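PDB 3CS3: sugar-binding transcriptional regulator, LacI family from Enterococcus faecalis, which probably represses transcription by binding DNA in response to a sugar effector, the deposited construct being its C-terminal, periplasmic-binding-protein-like domain. Local coordinates for residues L100-G105 with S133-A138; T227-K232 with Y258-E263. One frame throughout, in Å; residues are numbered along the deposited sequence.

Contact 1. Residues L100-G105 with S133-A138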
loop_
_atom_site.group_PDB
_atom_site.type_symbol
_atom_site.label_atom_id
_atom_site.label_comp_id
_atom_site.label_asym_id
_atom_site.label_seq_id
_atom_site.Cartn_x
_atom_site.Cartn_y
_atom_site.Cartn_z
ATOM N N LEU A 100 8.639 -10.780 -13.913
ATOM C CA LEU A 100 9.962 -10.417 -13.419
ATOM C C LEU A 100 10.962 -11.478 -13.845
ATOM O O LEU A 100 10.631 -12.662 -13.920
ATOM C CB LEU A 100 9.984 -10.298 -11.895
ATOM C CG LEU A 100 9.086 -9.268 -11.215
ATOM C CD1 LEU A 100 9.264 -9.357 -9.712
ATOM C CD2 LEU A 100 9.381 -7.868 -11.714
ATOM N N ASP A 101 12.184 -11.045 -14.124
ATOM C CA ASP A 101 13.296 -11.961 -14.317
ATOM C C ASP A 101 13.738 -12.516 -12.954
ATOM O O ASP A 101 14.696 -12.029 -12.339
ATOM C CB ASP A 101 14.437 -11.241 -15.032
ATOM C CG ASP A 101 15.577 -12.165 -15.398
ATOM O OD1 ASP A 101 15.322 -13.339 -15.754
ATOM O OD2 ASP A 101 16.733 -11.703 -15.336
ATOM N N ASN A 102 13.006 -13.526 -12.488
ATOM C CA ASN A 102 13.248 -14.161 -11.194
ATOM C C ASN A 102 14.563 -14.928 -11.152
ATOM O O ASN A 102 15.235 -14.959 -10.123
ATOM C CB ASN A 102 12.099 -15.106 -10.844
ATOM C CG ASN A 102 10.796 -14.380 -10.591
ATOM O OD1 ASN A 102 10.733 -13.447 -9.789
ATOM N ND2 ASN A 102 9.743 -14.815 -11.270
ATOM N N ARG A 103 14.920 -15.535 -12.280
ATOM C CA ARG A 103 16.164 -16.290 -12.411
ATOM C C ARG A 103 17.397 -15.395 -12.347
ATOM O O ARG A 103 18.353 -15.719 -11.656
ATOM C CB ARG A 103 16.131 -17.157 -13.674
ATOM C CG ARG A 103 15.018 -18.201 -13.594
ATOM C CD ARG A 103 14.996 -19.175 -14.747
ATOM N NE ARG A 103 14.133 -20.316 -14.437
ATOM C CZ ARG A 103 14.563 -21.557 -14.227
ATOM N NH1 ARG A 103 15.856 -21.845 -14.316
ATOM N NH2 ARG A 103 13.693 -22.517 -13.943
ATOM N N GLY A 104 17.356 -14.260 -13.029
ATOM C CA GLY A 104 18.444 -13.290 -12.957
ATOM C C GLY A 104 18.525 -12.574 -11.622
ATOM O O GLY A 104 19.618 -12.263 -11.154
ATOM N N GLY A 105 17.366 -12.312 -11.015
ATOM C CA GLY A 105 17.301 -11.665 -9.710
ATOM C C GLY A 105 17.822 -12.537 -8.585
ATOM O O GLY A 105 18.606 -12.083 -7.756
ATOM N N SER A 133 8.209 -17.508 -6.541
ATOM C CA SER A 133 8.976 -18.180 -5.506
ATOM C C SER A 133 9.614 -19.470 -6.038
ATOM O O SER A 133 10.771 -19.746 -5.726
ATOM C CB SER A 133 8.090 -18.467 -4.293
ATOM O OG SER A 133 8.860 -18.960 -3.217
ATOM N N GLN A 134 8.863 -20.230 -6.846
ATOM C CA GLN A 134 9.354 -21.450 -7.513
ATOM C C GLN A 134 10.605 -21.209 -8.354
ATOM O O GLN A 134 11.585 -21.941 -8.237
ATOM C CB GLN A 134 8.280 -22.043 -8.420
ATOM C CG GLN A 134 7.132 -22.730 -7.712
ATOM C CD GLN A 134 6.020 -23.147 -8.664
ATOM O OE1 GLN A 134 6.005 -22.769 -9.842
ATOM N NE2 GLN A 134 5.076 -23.927 -8.154
ATOM N N GLU A 135 10.554 -20.181 -9.199
ATOM C CA GLU A 135 11.682 -19.784 -10.038
ATOM C C GLU A 135 12.867 -19.315 -9.212
ATOM O O GLU A 135 14.006 -19.661 -9.520
ATOM C CB GLU A 135 11.268 -18.656 -10.981
ATOM C CG GLU A 135 10.279 -19.065 -12.025
ATOM C CD GLU A 135 10.929 -19.756 -13.199
ATOM O OE1 GLU A 135 11.659 -19.077 -13.957
ATOM O OE2 GLU A 135 10.699 -20.972 -13.366
ATOM N N ARG A 136 12.584 -18.515 -8.179
ATOM C CA ARG A 136 13.610 -17.989 -7.286
ATOM C C ARG A 136 14.280 -19.117 -6.513
ATOM O O ARG A 136 15.493 -19.112 -6.341
ATOM C CB ARG A 136 13.028 -16.949 -6.325
ATOM C CG ARG A 136 12.955 -15.542 -6.896
ATOM C CD ARG A 136 12.032 -14.633 -6.081
ATOM N NE ARG A 136 11.382 -13.653 -6.952
ATOM C CZ ARG A 136 10.502 -12.736 -6.560
ATOM N NH1 ARG A 136 10.140 -12.636 -5.285
ATOM N NH2 ARG A 136 9.982 -11.912 -7.454
ATOM N N LEU A 137 13.479 -20.089 -6.083
ATOM C CA LEU A 137 13.968 -21.271 -5.385
ATOM C C LEU A 137 14.801 -22.186 -6.281
ATOM O O LEU A 137 15.862 -22.641 -5.870
ATOM C CB LEU A 137 12.806 -22.049 -4.768
ATOM C CG LEU A 137 13.123 -22.978 -3.603
ATOM C CD1 LEU A 137 13.909 -22.243 -2.532
ATOM C CD2 LEU A 137 11.825 -23.532 -3.042
ATOM N N ALA A 138 14.333 -22.426 -7.505
ATOM C CA ALA A 138 15.019 -23.319 -8.452
ATOM C C ALA A 138 16.421 -22.843 -8.803
ATOM O O ALA A 138 17.324 -23.648 -9.013
ATOM C CB ALA A 138 14.197 -23.495 -9.721
HETATM O O HOH W 1 11.138 -16.209 -13.966
#

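Contact 2. Residues T227-K232 with Y258-E263. With SO4 (sulfate ion), chain C.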
loop_
_atom_site.group_PDB
_atom_site.type_symbol
_atom_site.label_atom_id
_atom_site.label_comp_id
_atom_site.label_asym_id
_atom_site.label_seq_id
_atom_site.Cartn_x
_atom_site.Cartn_y
_atom_site.Cartn_z
ATOM N N THR A 227 19.064 -5.514 -1.629
ATOM C CA THR A 227 17.856 -5.964 -2.316
ATOM C C THR A 227 18.040 -6.076 -3.818
ATOM O O THR A 227 19.049 -5.633 -4.368
ATOM C CB THR A 227 16.653 -5.007 -2.014
ATOM O OG1 THR A 227 15.443 -5.559 -2.543
ATOM C CG2 THR A 227 16.896 -3.609 -2.606
ATOM N N ILE A 228 17.049 -6.678 -4.469
ATOM C CA ILE A 228 17.009 -6.780 -5.923
ATOM C C ILE A 228 15.960 -5.804 -6.461
ATOM O O ILE A 228 14.784 -5.878 -6.111
ATOM C CB ILE A 228 16.698 -8.219 -6.383
ATOM C CG1 ILE A 228 17.679 -9.237 -5.759
ATOM C CG2 ILE A 228 16.681 -8.297 -7.895
ATOM C CD1 ILE A 228 19.133 -9.132 -6.241
ATOM N N ALA A 229 16.412 -4.887 -7.304
ATOM C CA ALA A 229 15.590 -3.802 -7.803
ATOM C C ALA A 229 15.204 -4.007 -9.246
ATOM O O ALA A 229 15.946 -4.600 -10.016
ATOM C CB ALA A 229 16.324 -2.495 -7.666
ATOM N N TYR A 230 14.031 -3.496 -9.594
ATOM C CA TYR A 230 13.552 -3.447 -10.967
ATOM C C TYR A 230 12.662 -2.206 -11.084
ATOM O O TYR A 230 12.249 -1.634 -10.068
ATOM C CB TYR A 230 12.790 -4.736 -11.320
ATOM C CG TYR A 230 11.776 -5.171 -10.278
ATOM C CD1 TYR A 230 12.110 -6.103 -9.292
ATOM C CD2 TYR A 230 10.477 -4.651 -10.279
ATOM C CE1 TYR A 230 11.175 -6.497 -8.323
ATOM C CE2 TYR A 230 9.540 -5.039 -9.325
ATOM C CZ TYR A 230 9.893 -5.961 -8.352
ATOM O OH TYR A 230 8.954 -6.335 -7.421
ATOM N N SER A 231 12.379 -1.773 -12.306
ATOM C CA SER A 231 11.463 -0.653 -12.501
ATOM C C SER A 231 10.012 -1.111 -12.360
ATOM O O SER A 231 9.484 -1.809 -13.240
ATOM C CB SER A 231 11.685 -0.000 -13.864
ATOM O OG SER A 231 10.978 1.226 -13.946
ATOM N N LYS A 232 9.372 -0.727 -11.255
ATOM C CA LYS A 232 7.963 -1.061 -11.028
ATOM C C LYS A 232 7.024 -0.266 -11.939
ATOM O O LYS A 232 5.992 -0.788 -12.365
ATOM C CB LYS A 232 7.555 -0.841 -9.577
ATOM C CG LYS A 232 8.358 -1.599 -8.541
ATOM C CD LYS A 232 9.359 -0.669 -7.890
ATOM C CE LYS A 232 9.488 -0.937 -6.416
ATOM N NZ LYS A 232 10.680 -0.225 -5.890
ATOM N N TYR A 258 13.676 -6.749 -16.170
ATOM C CA TYR A 258 15.013 -7.142 -15.727
ATOM C C TYR A 258 15.449 -6.435 -14.456
ATOM O O TYR A 258 14.933 -5.367 -14.118
ATOM C CB TYR A 258 16.034 -7.053 -16.874
ATOM C CG TYR A 258 15.723 -8.072 -17.952
ATOM C CD1 TYR A 258 16.053 -9.413 -17.774
ATOM C CD2 TYR A 258 15.047 -7.709 -19.124
ATOM C CE1 TYR A 258 15.750 -10.367 -18.735
ATOM C CE2 TYR A 258 14.731 -8.667 -20.100
ATOM C CZ TYR A 258 15.091 -9.990 -19.896
ATOM O OH TYR A 258 14.801 -10.952 -20.839
ATOM N N THR A 259 16.379 -7.064 -13.742
ATOM C CA THR A 259 16.708 -6.693 -12.369
ATOM C C THR A 259 18.181 -6.329 -12.158
ATOM O O THR A 259 19.036 -6.608 -13.003
ATOM C CB THR A 259 16.362 -7.841 -11.390
ATOM O OG1 THR A 259 17.135 -9.000 -11.719
ATOM C CG2 THR A 259 14.874 -8.200 -11.436
ATOM N N ARG A 260 18.459 -5.715 -11.009
ATOM C CA ARG A 260 19.814 -5.409 -10.569
ATOM C C ARG A 260 19.907 -5.501 -9.048
ATOM O O ARG A 260 18.923 -5.259 -8.343
ATOM C CB ARG A 260 20.261 -4.026 -11.064
ATOM C CG ARG A 260 19.636 -2.833 -10.353
ATOM C CD ARG A 260 19.823 -1.538 -11.140
ATOM N NE ARG A 260 19.765 -0.358 -10.273
ATOM C CZ ARG A 260 18.650 0.282 -9.922
ATOM N NH1 ARG A 260 17.462 -0.129 -10.358
ATOM N NH2 ARG A 260 18.723 1.344 -9.127
ATOM N N PHE A 261 21.084 -5.874 -8.548
ATOM C CA PHE A 261 21.339 -5.895 -7.112
ATOM C C PHE A 261 21.673 -4.487 -6.614
ATOM O O PHE A 261 22.424 -3.753 -7.257
ATOM C CB PHE A 261 22.461 -6.896 -6.765
ATOM C CG PHE A 261 22.927 -6.826 -5.326
ATOM C CD1 PHE A 261 22.110 -7.270 -4.293
ATOM C CD2 PHE A 261 24.183 -6.315 -5.009
ATOM C CE1 PHE A 261 22.528 -7.204 -2.964
ATOM C CE2 PHE A 261 24.612 -6.245 -3.685
ATOM C CZ PHE A 261 23.777 -6.688 -2.657
ATOM N N ILE A 262 21.095 -4.113 -5.477
ATOM C CA ILE A 262 21.388 -2.832 -4.846
ATOM C C ILE A 262 21.979 -3.110 -3.476
ATOM O O ILE A 262 21.319 -3.710 -2.619
ATOM C CB ILE A 262 20.122 -1.932 -4.712
ATOM C CG1 ILE A 262 19.624 -1.493 -6.094
ATOM C CG2 ILE A 262 20.397 -0.718 -3.796
ATOM C CD1 ILE A 262 18.703 -0.291 -6.063
ATOM N N GLU A 263 23.223 -2.675 -3.282
ATOM C CA GLU A 263 23.958 -2.981 -2.059
ATOM C C GLU A 263 23.432 -2.231 -0.848
ATOM O O GLU A 263 22.923 -1.114 -0.954
ATOM C CB GLU A 263 25.471 -2.782 -2.240
ATOM C CG GLU A 263 25.902 -1.419 -2.770
ATOM C CD GLU A 263 27.409 -1.318 -2.985
ATOM O OE1 GLU A 263 27.829 -0.568 -3.892
ATOM O OE2 GLU A 263 28.172 -1.987 -2.253
HETATM S S SO4 C . 12.163 -10.473 -23.225
HETATM O O1 SO4 C . 13.606 -10.365 -23.098
HETATM O O2 SO4 C . 11.771 -10.399 -24.630
HETATM O O3 SO4 C . 11.685 -11.740 -22.676
HETATM O O4 SO4 C . 11.592 -9.357 -22.482
HETATM O O HOH W 2 13.707 -2.705 -14.585
#

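Contact 1. Residues L100-G105 with S133-A138
Asn102 and Arg136 meet through a single acceptor. OD1 of Asn102 takes two hydrogen bonds from the guanidinium of Arg136, one from NE and one from NH2. Both are 2.9 Å long, from Arg136 NE and from Arg136 NH2 to Asn102 OD1, and both are clearly bent at the hydrogen. The NH2 donor lies nearly in line with the C=O bond of the amide; the NE donor sits above the amide plane. The amide and guanidinium planes are turned 63° apart. CD1 of Leu100 comes to the edge of the same guanidinium, 3.5 Å from Arg136 NH2.

A second arginine pairs in the opposite sense, from helix 102-115 to helix 131-146. Arg103 NE forms a salt bridge with Glu135 OE1 at 2.8 Å. OE1 lies in the guanidinium plane, but NE reaches it from above the carboxylate plane. A weak bond of 3.4 Å joins Arg103 NH2 to Glu135 OE2. The extended Arg103 chain carries NE across to Glu135, whose bend at chi2 (-81°) sets its CD for the pairing. Between the two polar pairs, Asn102 CB packs on Glu135 CB at 3.6 Å. A water accepts a weak bond from Asn102 ND2 and donates one to Glu135 OE1.

Further out, Asp132 OD1 accepts a bond from Asn102 ND2, which probably fixes the amide rotation and presents OD1 to Arg136. Arg136 makes a cation-pi contact with Phe212. Its NH2 also hydrogen-bonds a glycerol, probably from the crystallisation liquor, which may mark the ligand pocket. Asp101 is the N-cap of helix 102-115. The first turns of helices 102-115 and 131-146 pack here, where the chain leaves strand 95-100, consistent with a crossing between the lobes of a periplasmic-binding-protein-like fold.

Contact 2. Residues T227-K232 with Y258-E263
The guanidinium of Arg260 has Ala229 CB over one face, and Ile262 CG1 lies over the same face, offset toward the rim. Strands 227-229 and 260-262, which carry these residues, pair antiparallel at one edge of a mixed sheet, with 227-229 outermost within the chain. The Phe261 ring receives Ile228 CD1 at its edge, 4.0 Å from Phe261 CD1, and Glu263 N lies over one of its faces. Tyr258 meets a sulfate ion at its ring edge, and its OH donates a 2.6 Å hydrogen bond to sulfate O1. The ion probably comes from the crystallisation liquor.

Thr227 with Ile262 and Ala229 with Arg260 are hydrogen-bonded pairs. Ile228 with Phe261, between them, is a non-hydrogen-bonded pair. Ala229 N donates to Arg260 O at 2.7 Å, and Ile262 N to Thr227 O at 2.8 Å; both are nearly straight.

Ala229 shares its side of the sheet with Thr227, Arg260 and Ile262, and its CB touches Ile262 CD1 at 3.6 Å. Ile228 and Phe261 are on the other side, facing helix 102-115. Ile228 CG2, anti to the backbone N, packs on Thr259 CB at 3.5 Å. Thr227 OG1 bonds to Asp186 and Asn214, and Tyr230 OH to Asp213, so both polar ends are engaged outside the pair. The chain near Tyr230 and Tyr258 is consistent with hinge passages between the lobes of a periplasmic-binding-protein-like fold. There, one water accepts from Ser231 N and donates to Tyr258 O at 3.0 Å.

How the contacts relate
The centres of the two contacts are about 13 Å apart, and contact 1 closes before contact 2 opens along the chain. They touch directly. Gly105 CA lies 3.3 Å from Thr259 OG1, and Leu100 CD2 packs 3.7 Å from Tyr230 CD2. Strand 95-100, which leads into contact 1, neighbours strand 255-262 of contact 2 in the mixed sheet. Helix 102-115 belongs to contact 1 and packs on Ile228 and Phe261 of contact 2. Contact 1 joins this helix to helix 131-146, beside the parallel four-stranded sheet. The passage at 100-102 and those near Tyr230 and Tyr258 lie side by side, consistent with the hinge region of a periplasmic-binding-protein-like fold.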